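Local coordinates for 3',5'-nucleoside bisphosphate phosphatase (Chromobacterium violaceum, PDB 2YB1), which hydrolyses nucleoside 3',5'-bisphosphates to nucleoside 5'-phosphate and orthophosphate, using three manganese ions per subunit, at residues T18-I23 and E47-A52; H39-G43 and L92-R96; A84-L88 and W179-A183; R99-A103 and P129-R134; L173-G178 and D208-G214. All coordinates share one frame; numbering follows the deposited sequence.

Interaction 1: T18-I23 and E47-A52; sequences TPTEVI and EAAAAA
The extended side chain of Glu47 lies over the ring of Pro19 and crosses it at about a right angle, Glu47 CD standing 3.6 Å from Pro19 CB. With CG anti to the backbone N and the chain straight beyond it, the carboxylate arrives at the first turn of the other helix. There a single residue grips one oxygen twice: Thr20 OG1 donates to Glu47 OE2 over 2.8 Å from the anti side, 15° out of the carboxylate plane, while Thr20 N, 3.0 Å from Glu47 OE2, approaches 44° out of that plane. Thr18 and Glu21 form a capping box at the start of the same helix, whose positive end would be expected to favour the carboxylate. One turn on, the contact is apolar. Ile23 CG2 lies 3.5 Å from Ala52 N, and Ile23 CG1 is 3.9 Å from Ala48 CB; the methyl of Ala51 completes the patch. These small residues are consistent with the 8.3 Å approach of the two segment axes, which cross at -39°. Helices 19-27 and 45-54 pack here against the sheet, Ile23 touching Leu34 of strand 33-36 and Ala48 touching Leu36, while both meet Phe59 of strand 59-69.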
# COMPACT_ATOMS: atom_id res chain seq x y z
N THR A 18 1.31 -11.47 10.26
CA THR A 18 2.41 -10.70 10.83
C THR A 18 3.51 -10.52 9.78
O THR A 18 3.55 -11.23 8.77
CB THR A 18 3.00 -11.39 12.07
OG1 THR A 18 3.62 -12.62 11.68
CG2 THR A 18 1.91 -11.68 13.12
N PRO A 19 4.43 -9.58 10.02
CA PRO A 19 5.55 -9.42 9.09
C PRO A 19 6.28 -10.75 8.87
O PRO A 19 6.63 -11.07 7.74
CB PRO A 19 6.43 -8.38 9.80
CG PRO A 19 5.43 -7.55 10.62
CD PRO A 19 4.45 -8.59 11.12
N THR A 20 6.52 -11.52 9.93
CA THR A 20 7.20 -12.80 9.77
C THR A 20 6.36 -13.76 8.92
O THR A 20 6.86 -14.40 7.99
CB THR A 20 7.59 -13.44 11.12
OG1 THR A 20 8.61 -12.66 11.73
CG2 THR A 20 8.13 -14.85 10.91
N GLU A 21 5.06 -13.84 9.22
CA GLU A 21 4.19 -14.77 8.52
C GLU A 21 4.05 -14.46 7.04
O GLU A 21 4.03 -15.37 6.21
CB GLU A 21 2.80 -14.80 9.17
CG GLU A 21 2.77 -15.44 10.55
CD GLU A 21 1.44 -15.25 11.25
OE1 GLU A 21 0.66 -14.36 10.83
OE2 GLU A 21 1.16 -15.98 12.21
N VAL A 22 3.95 -13.18 6.70
CA VAL A 22 3.72 -12.79 5.30
C VAL A 22 4.99 -13.02 4.47
O VAL A 22 4.93 -13.49 3.33
CB VAL A 22 3.15 -11.35 5.16
CG1 VAL A 22 4.21 -10.30 5.49
CG2 VAL A 22 2.54 -11.12 3.74
N ILE A 23 6.15 -12.74 5.06
CA ILE A 23 7.43 -13.04 4.41
C ILE A 23 7.61 -14.55 4.20
O ILE A 23 8.03 -14.99 3.12
CB ILE A 23 8.64 -12.47 5.21
CG1 ILE A 23 8.61 -10.93 5.24
CG2 ILE A 23 9.96 -12.99 4.65
CD1 ILE A 23 8.70 -10.28 3.86
N GLU A 47 11.23 -6.47 11.50
CA GLU A 47 10.85 -7.88 11.58
C GLU A 47 10.83 -8.53 10.19
O GLU A 47 11.35 -9.64 9.99
CB GLU A 47 9.48 -8.03 12.25
CG GLU A 47 9.01 -9.47 12.33
CD GLU A 47 7.63 -9.61 12.96
OE1 GLU A 47 7.20 -8.68 13.68
OE2 GLU A 47 6.98 -10.65 12.73
N ALA A 48 10.20 -7.86 9.23
CA ALA A 48 10.15 -8.38 7.86
C ALA A 48 11.55 -8.58 7.30
O ALA A 48 11.83 -9.60 6.67
CB ALA A 48 9.33 -7.45 6.94
N ALA A 49 12.43 -7.61 7.53
CA ALA A 49 13.82 -7.70 7.05
C ALA A 49 14.54 -8.91 7.63
O ALA A 49 15.25 -9.64 6.93
CB ALA A 49 14.59 -6.40 7.35
N ALA A 50 14.38 -9.13 8.93
CA ALA A 50 15.01 -10.27 9.58
C ALA A 50 14.46 -11.58 9.03
O ALA A 50 15.21 -12.55 8.81
CB ALA A 50 14.81 -10.19 11.10
N ALA A 51 13.15 -11.63 8.83
CA ALA A 51 12.50 -12.82 8.30
C ALA A 51 12.96 -13.11 6.86
O ALA A 51 13.22 -14.26 6.50
CB ALA A 51 10.98 -12.69 8.38
N ALA A 52 13.07 -12.06 6.05
CA ALA A 52 13.55 -12.22 4.67
C ALA A 52 15.01 -12.71 4.62
O ALA A 52 15.32 -13.67 3.92
CB ALA A 52 13.38 -10.91 3.87

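Interaction 2: H39-G43 and L92-R96; sequences HDCTG and LKSIR. With MN (manganese (II) ion), chain B.
Arg96 turns the edge of its guanidinium group to the backbone carbonyl of Asp40. The bond from Arg96 NH1 to Asp40 O is 2.9 Å long and nearly straight (162° at the hydrogen), and the oxygen lies in the guanidinium plane. The donor in turn sits in the carbonyl plane, with a C=O...N angle of 146°. A bend at chi3 curls the arginine chain round this oxygen and lays one guanidinium face against Lys93 CA of its own helix.

The side chain of Asp40 goes a different way, crossing that of Ile95 at about a right angle, so that the methyl Ile95 CG2 stands 3.6 Å from Asp40 OD2. The same carboxylate oxygen accepts a water proton over 2.7 Å between Asp40 OD2 and the water, which also makes a weak bond to Ile95 O. Asp40 OD2 is further held by Ser66 OG, and its ion pair with Arg99 is long and weak.

Leu92 packs on the same carbonyl: Leu92 CB lies 3.7 Å from Asp40 O, and Leu92 CD1 is 4.0 Å from Thr42 CG2, the two side chains again crossing at about a right angle. While residues 40-42 touch the helix, His39 points its imidazole away and binds manganese through NE2 at 2.2 Å. Helix 86-96 thus packs against the loop after strand 33-36 that supplies this ligand. Asp14 and His250 bind the same ion, in the three-manganese site at the heart of this PHP-family enzyme.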
# COMPACT_ATOMS: atom_id res chain seq x y z
N HIS A 39 0.50 0.55 5.31
CA HIS A 39 -0.09 1.89 5.24
C HIS A 39 0.46 2.81 6.31
O HIS A 39 0.39 2.49 7.50
CB HIS A 39 -1.60 1.81 5.44
CG HIS A 39 -2.33 1.09 4.35
ND1 HIS A 39 -2.54 1.65 3.11
CD2 HIS A 39 -2.95 -0.11 4.33
CE1 HIS A 39 -3.24 0.82 2.37
NE2 HIS A 39 -3.50 -0.26 3.08
N ASP A 40 1.01 3.94 5.88
CA ASP A 40 1.30 5.08 6.76
C ASP A 40 2.11 4.71 8.00
O ASP A 40 2.03 5.38 9.04
CB ASP A 40 -0.02 5.77 7.15
CG ASP A 40 -0.80 6.22 5.93
OD1 ASP A 40 -0.15 6.63 4.96
OD2 ASP A 40 -2.05 6.15 5.92
N CYS A 41 2.88 3.63 7.87
CA CYS A 41 3.58 3.06 9.01
C CYS A 41 4.78 2.22 8.55
O CYS A 41 4.69 1.54 7.53
CB CYS A 41 2.61 2.17 9.79
SG CYS A 41 3.27 1.60 11.37
N THR A 42 5.90 2.30 9.26
CA THR A 42 7.07 1.41 9.04
C THR A 42 7.31 0.32 10.11
O THR A 42 8.37 -0.31 10.14
CB THR A 42 8.35 2.21 8.69
OG1 THR A 42 8.58 3.21 9.69
CG2 THR A 42 8.15 2.92 7.34
N GLY A 43 6.38 0.17 11.04
CA GLY A 43 6.59 -0.64 12.23
C GLY A 43 6.88 -2.11 12.01
O GLY A 43 7.36 -2.80 12.92
N LEU A 92 4.68 10.45 8.58
CA LEU A 92 3.79 9.29 8.72
C LEU A 92 2.96 9.38 9.99
O LEU A 92 1.76 9.06 9.98
CB LEU A 92 4.58 7.98 8.70
CG LEU A 92 5.34 7.66 7.40
CD1 LEU A 92 5.97 6.28 7.55
CD2 LEU A 92 4.40 7.73 6.18
N LYS A 93 3.58 9.80 11.08
CA LYS A 93 2.85 9.94 12.33
C LYS A 93 1.70 10.95 12.19
O LYS A 93 0.61 10.74 12.72
CB LYS A 93 3.80 10.36 13.47
CG LYS A 93 3.16 10.30 14.84
CD LYS A 93 4.18 10.57 15.93
CE LYS A 93 3.54 10.39 17.30
NZ LYS A 93 4.52 10.61 18.42
N SER A 94 1.95 12.04 11.47
CA SER A 94 0.93 13.07 11.30
C SER A 94 -0.27 12.55 10.49
O SER A 94 -1.40 12.99 10.71
CB SER A 94 1.51 14.35 10.67
OG SER A 94 1.68 14.22 9.26
N ILE A 95 -0.01 11.62 9.58
CA ILE A 95 -1.08 10.95 8.81
C ILE A 95 -1.88 9.96 9.67
O ILE A 95 -3.08 9.77 9.45
CB ILE A 95 -0.53 10.18 7.57
CG1 ILE A 95 0.36 11.07 6.70
CG2 ILE A 95 -1.68 9.59 6.76
CD1 ILE A 95 -0.25 12.41 6.38
N ARG A 96 -1.23 9.30 10.62
CA ARG A 96 -1.92 8.33 11.48
C ARG A 96 -2.80 9.01 12.54
O ARG A 96 -3.73 8.39 13.05
CB ARG A 96 -0.92 7.42 12.20
CG ARG A 96 -0.06 6.56 11.29
CD ARG A 96 0.65 5.46 12.05
NE ARG A 96 1.61 5.94 13.04
CZ ARG A 96 2.88 6.24 12.77
NH1 ARG A 96 3.33 6.15 11.52
NH2 ARG A 96 3.69 6.65 13.74
MN MN B . -4.87 -1.89 2.48
O HOH W 1 -2.91 6.91 8.38

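Interaction 3: A84-L88 and W179-A183; sequences AEPAL and WIVGA
Leu88 and Ala183 make the tight end of this contact, Leu88 CD2 pressing on Ala183 CB at 3.5 Å. The contact joins the start of helix 86-96 to the end of helix 173-182 in the PHP domain, a fold of the TIM-barrel clan in which both helices pack beside the central sheet. Leu88 has CG anti to its own N (chi1 173°), which sends the two methyls between the helices: while CD2 meets Ala183, the other branch reaches Trp179, with Leu88 CD1 3.8 Å from Trp179 CB. Leu88 and Ile180 both touch Ile81, closing the inner side, and the backbone of Ala183 is hydrogen-bonded to that of Asp82.

Toward solvent the packing is more open and more polar. The indole of Trp179 receives no apolar group squarely on its face from residues 84-88; instead the carbonyl oxygen Ala87 O stands over one face, offset toward the rim, 3.8 Å from Trp179 CD1. At the exposed rim Gly182 O lies 3.8 Å from Glu85 CG.

Glu85 spans both regimes. Its CB rests on the Ala183 methyl, and a bend at chi2 (-76°) folds the carboxylate back over the helix start as an N-cap. Leu88 N donates to Glu85 OE1 over 2.8 Å from the syn side, 24° out of the carboxylate plane, and Ala87 N donates to the other oxygen, Glu85 OE2. One water then bridges the helices, giving one proton to Glu85 OE1 at 2.7 Å and another to Trp179 O at 2.8 Å.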
# COMPACT_ATOMS: atom_id res chain seq x y z
N ALA A 84 14.21 5.21 9.64
CA ALA A 84 14.67 6.02 10.77
C ALA A 84 14.82 7.51 10.43
O ALA A 84 15.08 8.32 11.31
CB ALA A 84 15.97 5.47 11.33
N GLU A 85 14.67 7.87 9.15
CA GLU A 85 14.78 9.28 8.78
C GLU A 85 13.67 10.10 9.47
O GLU A 85 12.49 9.76 9.37
CB GLU A 85 14.75 9.44 7.26
CG GLU A 85 15.28 10.77 6.77
CD GLU A 85 14.30 11.90 7.00
OE1 GLU A 85 13.10 11.71 6.70
OE2 GLU A 85 14.71 12.98 7.47
N PRO A 86 14.04 11.19 10.18
CA PRO A 86 13.11 11.92 11.05
C PRO A 86 11.91 12.57 10.35
O PRO A 86 10.81 12.52 10.88
CB PRO A 86 13.99 13.01 11.70
CG PRO A 86 15.41 12.68 11.34
CD PRO A 86 15.38 11.81 10.12
N ALA A 87 12.12 13.21 9.20
CA ALA A 87 11.02 13.89 8.51
C ALA A 87 9.95 12.91 8.04
O ALA A 87 8.76 13.15 8.21
CB ALA A 87 11.55 14.72 7.35
N LEU A 88 10.38 11.80 7.43
CA LEU A 88 9.46 10.72 7.07
C LEU A 88 8.70 10.20 8.29
O LEU A 88 7.47 10.07 8.27
CB LEU A 88 10.24 9.58 6.41
CG LEU A 88 9.51 8.28 6.09
CD1 LEU A 88 8.38 8.51 5.09
CD2 LEU A 88 10.49 7.23 5.56
N TRP A 179 8.89 13.15 1.56
CA TRP A 179 9.28 12.35 2.72
C TRP A 179 10.00 11.08 2.24
O TRP A 179 11.03 10.68 2.77
CB TRP A 179 8.05 11.97 3.56
CG TRP A 179 7.40 13.14 4.27
CD1 TRP A 179 8.00 14.31 4.66
CD2 TRP A 179 6.03 13.25 4.67
NE1 TRP A 179 7.08 15.13 5.27
CE2 TRP A 179 5.87 14.51 5.30
CE3 TRP A 179 4.92 12.40 4.58
CZ2 TRP A 179 4.65 14.93 5.82
CZ3 TRP A 179 3.70 12.83 5.09
CH2 TRP A 179 3.58 14.08 5.71
N ILE A 180 9.45 10.47 1.20
CA ILE A 180 10.02 9.24 0.66
C ILE A 180 11.40 9.48 0.09
O ILE A 180 12.35 8.77 0.41
CB ILE A 180 9.09 8.63 -0.39
CG1 ILE A 180 7.85 8.07 0.31
CG2 ILE A 180 9.81 7.55 -1.21
CD1 ILE A 180 6.67 7.86 -0.63
N VAL A 181 11.52 10.51 -0.75
CA VAL A 181 12.78 10.85 -1.40
C VAL A 181 13.83 11.31 -0.39
O VAL A 181 15.00 10.92 -0.49
CB VAL A 181 12.58 11.94 -2.48
CG1 VAL A 181 13.93 12.46 -2.98
CG2 VAL A 181 11.73 11.38 -3.64
N GLY A 182 13.42 12.14 0.57
CA GLY A 182 14.33 12.62 1.60
C GLY A 182 14.85 11.49 2.48
O GLY A 182 15.87 11.64 3.16
N ALA A 183 14.12 10.37 2.50
CA ALA A 183 14.53 9.17 3.23
C ALA A 183 15.35 8.22 2.37
O ALA A 183 15.67 7.11 2.78
CB ALA A 183 13.31 8.44 3.81
O HOH W 2 12.36 12.62 4.32

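Interaction 4: R99-A103 and P129-R134; sequences RLERA and PEMISR. With AMP (adenosine monophosphate), chain E.
The phosphate oxygen O3P of AMP is gripped by three donors from both segments: Arg102 NH1 at 2.8 Å, Arg99 NH1 at 2.9 Å and the backbone Arg134 N at 3.1 Å from AMP O3P. Each arginine reaches the phosphate edge-on. Arg99 NH2 holds AMP O2P, whereas Arg102 NH2 and Arg134 NE share O1P, the bond from Arg134 NE to AMP O1P being 2.8 Å. The guanidinium planes of Arg102 and Arg134 stand 79° apart.

Arg99 is itself positioned by the loop 129-134. Its NH1 also donates to Ile132 O over 3.0 Å, with the oxygen 8° from the guanidinium plane and the donor 35° above the carbonyl plane. A water links that same oxygen to Arg99 O and Arg102 NH1. Behind these charges lies an apolar seam, where Ala103 CB meets Ile132 CG2 at a tight 3.4 Å and Leu100 CD2 approaches the same methyl at 4.0 Å.

Thr135 adds a further bond to AMP, and Leu158 O ties down Arg134 NH1. The start of helix 99-112 and the loop leading into helix 134-143 together supply the arginines of the substrate pocket's anion site, which here holds the 5'-phosphate of a nucleotide product.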
# COMPACT_ATOMS: atom_id res chain seq x y z
N ARG A 99 -6.68 8.88 12.62
CA ARG A 99 -7.23 7.59 12.20
C ARG A 99 -8.24 7.01 13.20
O ARG A 99 -9.33 6.59 12.82
CB ARG A 99 -6.07 6.60 11.93
CG ARG A 99 -6.36 5.57 10.88
CD ARG A 99 -5.09 4.88 10.39
NE ARG A 99 -4.82 5.13 8.97
CZ ARG A 99 -5.61 4.76 7.97
NH1 ARG A 99 -6.75 4.11 8.21
NH2 ARG A 99 -5.26 5.03 6.71
N LEU A 100 -7.87 6.97 14.48
CA LEU A 100 -8.76 6.43 15.52
C LEU A 100 -10.06 7.22 15.64
O LEU A 100 -11.15 6.64 15.71
CB LEU A 100 -8.04 6.39 16.88
CG LEU A 100 -7.55 4.99 17.26
CD1 LEU A 100 -6.59 5.04 18.45
CD2 LEU A 100 -8.73 4.06 17.53
N GLU A 101 -9.94 8.55 15.68
CA GLU A 101 -11.09 9.44 15.72
C GLU A 101 -12.05 9.18 14.54
O GLU A 101 -13.25 9.04 14.72
CB GLU A 101 -10.59 10.89 15.71
CG GLU A 101 -11.63 11.97 15.49
CD GLU A 101 -11.00 13.36 15.37
OE1 GLU A 101 -10.01 13.52 14.61
OE2 GLU A 101 -11.50 14.30 16.03
N ARG A 102 -11.49 9.12 13.34
CA ARG A 102 -12.27 8.84 12.14
C ARG A 102 -13.00 7.50 12.26
O ARG A 102 -14.15 7.35 11.83
CB ARG A 102 -11.35 8.83 10.93
CG ARG A 102 -11.95 8.35 9.61
CD ARG A 102 -10.82 8.40 8.56
NE ARG A 102 -11.17 7.91 7.22
CZ ARG A 102 -10.80 6.73 6.74
NH1 ARG A 102 -10.10 5.88 7.49
NH2 ARG A 102 -11.14 6.39 5.49
N ALA A 103 -12.31 6.51 12.83
CA ALA A 103 -12.89 5.18 12.99
C ALA A 103 -14.07 5.14 13.96
O ALA A 103 -15.05 4.45 13.72
CB ALA A 103 -11.82 4.16 13.42
N PRO A 129 -4.43 -0.18 17.31
CA PRO A 129 -5.59 0.73 17.27
C PRO A 129 -5.38 1.98 16.40
O PRO A 129 -6.31 2.41 15.71
CB PRO A 129 -5.78 1.12 18.74
CG PRO A 129 -5.31 -0.10 19.48
CD PRO A 129 -4.15 -0.64 18.69
N GLU A 130 -4.17 2.53 16.42
CA GLU A 130 -3.87 3.74 15.66
C GLU A 130 -3.91 3.51 14.14
O GLU A 130 -4.03 4.47 13.37
CB GLU A 130 -2.49 4.28 16.05
CG GLU A 130 -2.33 4.51 17.55
CD GLU A 130 -2.81 5.88 18.00
OE1 GLU A 130 -3.43 6.61 17.18
OE2 GLU A 130 -2.57 6.24 19.18
N MET A 131 -3.79 2.26 13.73
CA MET A 131 -3.81 1.90 12.30
C MET A 131 -5.19 1.46 11.80
O MET A 131 -5.33 0.99 10.67
CB MET A 131 -2.78 0.81 11.99
CG MET A 131 -1.33 1.28 12.13
SD MET A 131 -1.02 2.86 11.33
CE MET A 131 -1.88 2.78 9.77
N ILE A 132 -6.19 1.60 12.66
CA ILE A 132 -7.55 1.15 12.36
C ILE A 132 -8.02 1.65 10.97
O ILE A 132 -7.91 2.83 10.65
CB ILE A 132 -8.55 1.57 13.49
CG1 ILE A 132 -9.96 1.03 13.22
CG2 ILE A 132 -8.56 3.09 13.68
CD1 ILE A 132 -10.12 -0.48 13.39
N SER A 133 -8.58 0.74 10.18
CA SER A 133 -8.77 0.97 8.74
C SER A 133 -10.15 0.50 8.28
O SER A 133 -10.73 -0.36 8.91
CB SER A 133 -7.68 0.19 8.00
OG SER A 133 -8.01 -0.11 6.67
N ARG A 134 -10.65 1.06 7.17
CA ARG A 134 -11.86 0.54 6.53
C ARG A 134 -11.75 -0.96 6.29
O ARG A 134 -12.76 -1.65 6.24
CB ARG A 134 -12.14 1.24 5.20
CG ARG A 134 -12.58 2.70 5.34
CD ARG A 134 -13.02 3.31 4.01
NE ARG A 134 -11.88 3.62 3.15
CZ ARG A 134 -11.94 3.72 1.82
NH1 ARG A 134 -13.10 3.52 1.19
NH2 ARG A 134 -10.85 4.02 1.12
P AMP E . -8.53 3.53 5.02
O1P AMP E . -9.43 4.43 4.19
O2P AMP E . -7.10 3.91 4.74
O3P AMP E . -9.00 3.53 6.46
O5' AMP E . -8.84 2.11 4.37
C5' AMP E . -8.49 1.85 3.02
C4' AMP E . -8.23 0.39 2.78
O4' AMP E . -9.50 -0.30 2.62
C3' AMP E . -7.46 0.05 1.52
O3' AMP E . -6.05 0.17 1.69
C2' AMP E . -7.91 -1.38 1.20
O2' AMP E . -7.16 -2.32 1.96
C1' AMP E . -9.35 -1.38 1.71
N9 AMP E . -10.32 -1.19 0.61
C8 AMP E . -10.73 -0.01 0.10
N7 AMP E . -11.62 -0.22 -0.92
C5 AMP E . -11.76 -1.55 -1.07
C6 AMP E . -12.54 -2.46 -1.95
N6 AMP E . -13.36 -1.96 -2.91
N1 AMP E . -12.40 -3.79 -1.76
C2 AMP E . -11.59 -4.31 -0.81
N3 AMP E . -10.85 -3.54 0.02
C4 AMP E . -10.90 -2.19 -0.06
O HOH W 3 -9.65 5.27 10.42
O HOH W 4 -4.98 7.13 15.00

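Interaction 5: L173-G178 and D208-G214; sequences LEDAVG and DFQAAGG
Leu173 CD1 meets the Phe209 ring at its edge, near the ring plane, 4.3 Å from Phe209 CD1. Val177 comes obliquely to the same CD1 corner, from the face that Gly214 also covers, its CG2 3.8 Å from Phe209 CD1 and the two side chains crossing at about a right angle. On that face Gly214 CA, from within the ring's own segment, stands 3.3 Å above the plane of Phe209, offset toward the rim.

The second branch of Val177 enters the turn that ends the helix: Val177 CG1 lies 3.2 Å from Ala212 O and 3.4 Å from Gly214 N. That turn is a Schellman motif, with Gly214 N bonded to Phe209 O at 2.8 Å, Gly213 N bonded to Gln210 O, and Gly213 at a positive phi of 108°. The motif stops helix 199-211, the helix of a beta-alpha-beta crossover between the parallel strands 186-189 and 216-221. Helix 173-182 packs next to it on the sheet, and both Val177 and Phe209 touch Ala187.

At the other end Leu173 CD2 rests on Asp208 CB at 3.6 Å, while the carboxylate of Asp208 forms a salt bridge with Arg204 and accepts from Trp69 NE1. On the outer side Ala212 CB sits 3.9 Å from Glu174 CA, and a water donates to both Glu174 O and Ala212 O.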
# COMPACT_ATOMS: atom_id res chain seq x y z
N LEU A 173 0.35 15.39 -1.81
CA LEU A 173 1.21 14.67 -2.74
C LEU A 173 2.67 15.10 -2.56
O LEU A 173 3.57 14.26 -2.51
CB LEU A 173 0.75 14.91 -4.18
CG LEU A 173 1.48 14.16 -5.30
CD1 LEU A 173 1.29 12.67 -5.10
CD2 LEU A 173 0.97 14.58 -6.69
N GLU A 174 2.89 16.41 -2.46
CA GLU A 174 4.24 16.94 -2.30
C GLU A 174 4.92 16.42 -1.03
O GLU A 174 6.10 16.05 -1.05
CB GLU A 174 4.22 18.48 -2.34
CG GLU A 174 3.88 19.03 -3.73
CD GLU A 174 3.47 20.50 -3.72
OE1 GLU A 174 2.69 20.90 -2.82
OE2 GLU A 174 3.92 21.24 -4.63
N ASP A 175 4.17 16.38 0.06
CA ASP A 175 4.72 15.86 1.31
C ASP A 175 5.05 14.37 1.23
O ASP A 175 6.14 13.96 1.63
CB ASP A 175 3.78 16.12 2.49
CG ASP A 175 3.93 17.52 3.05
OD1 ASP A 175 4.94 18.19 2.72
OD2 ASP A 175 3.07 17.94 3.83
N ALA A 176 4.13 13.56 0.70
CA ALA A 176 4.36 12.12 0.64
C ALA A 176 5.60 11.76 -0.17
O ALA A 176 6.46 11.00 0.29
CB ALA A 176 3.14 11.39 0.11
N VAL A 177 5.70 12.31 -1.38
CA VAL A 177 6.85 12.07 -2.25
C VAL A 177 8.16 12.59 -1.63
O VAL A 177 9.16 11.88 -1.64
CB VAL A 177 6.66 12.69 -3.66
CG1 VAL A 177 7.93 12.54 -4.48
CG2 VAL A 177 5.47 12.03 -4.37
N GLY A 178 8.13 13.80 -1.10
CA GLY A 178 9.31 14.39 -0.48
C GLY A 178 9.81 13.66 0.75
O GLY A 178 11.03 13.58 0.99
N ASP A 208 2.11 16.17 -11.71
CA ASP A 208 2.22 16.66 -10.33
C ASP A 208 3.19 15.79 -9.51
O ASP A 208 4.01 16.28 -8.72
CB ASP A 208 0.84 16.64 -9.66
CG ASP A 208 -0.06 17.78 -10.12
OD1 ASP A 208 0.32 18.51 -11.07
OD2 ASP A 208 -1.14 17.96 -9.53
N PHE A 209 3.04 14.47 -9.68
CA PHE A 209 3.85 13.47 -8.98
C PHE A 209 5.34 13.67 -9.31
O PHE A 209 6.19 13.79 -8.41
CB PHE A 209 3.35 12.08 -9.41
CG PHE A 209 4.17 10.93 -8.92
CD1 PHE A 209 4.16 10.55 -7.57
CD2 PHE A 209 4.91 10.17 -9.81
CE1 PHE A 209 4.91 9.46 -7.12
CE2 PHE A 209 5.66 9.07 -9.37
CZ PHE A 209 5.66 8.72 -8.03
N GLN A 210 5.65 13.73 -10.59
CA GLN A 210 7.02 14.01 -11.03
C GLN A 210 7.57 15.35 -10.52
O GLN A 210 8.70 15.41 -10.02
CB GLN A 210 7.11 13.93 -12.54
CG GLN A 210 7.05 12.51 -13.07
CD GLN A 210 7.31 12.45 -14.56
OE1 GLN A 210 6.53 12.98 -15.36
NE2 GLN A 210 8.41 11.80 -14.95
N ALA A 211 6.77 16.42 -10.64
CA ALA A 211 7.18 17.73 -10.12
C ALA A 211 7.60 17.64 -8.66
O ALA A 211 8.52 18.35 -8.22
CB ALA A 211 6.06 18.76 -10.31
N ALA A 212 6.94 16.77 -7.90
CA ALA A 212 7.22 16.62 -6.48
C ALA A 212 8.41 15.70 -6.22
O ALA A 212 8.86 15.57 -5.08
CB ALA A 212 5.98 16.12 -5.74
N GLY A 213 8.94 15.10 -7.28
CA GLY A 213 10.07 14.19 -7.17
C GLY A 213 9.77 12.71 -7.38
O GLY A 213 10.65 11.88 -7.18
N GLY A 214 8.56 12.38 -7.81
CA GLY A 214 8.16 10.99 -8.06
C GLY A 214 8.73 10.34 -9.32
O GLY A 214 8.75 10.93 -10.39
O HOH W 5 8.03 17.20 -2.87

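In the fold
From the N terminus, interaction 1 closes the first loop, pairing helices 19-27 and 45-54, with strand 33-36 between them in the chain. Interaction 2 begins within that loop, at residues 39-43, and closes on helix 86-96, so the two cross. Helix 86-96 also opens interaction 3, which crosses interaction 2 and whose partner lies 91 residues on; interaction 4, between helix 99-112 and the loop before helix 134-143, falls wholly within that span. Interactions 2 and 4 touch, Met131 packing on Arg96 and His39, which joins the metal site to the phosphate pocket. Interaction 5 crosses interaction 3 on helix 173-182, and Val181 CG2 lies 3.7 Å from Gly213 O. Trp179 likewise couples interaction 3 to Ser94 and Ile95.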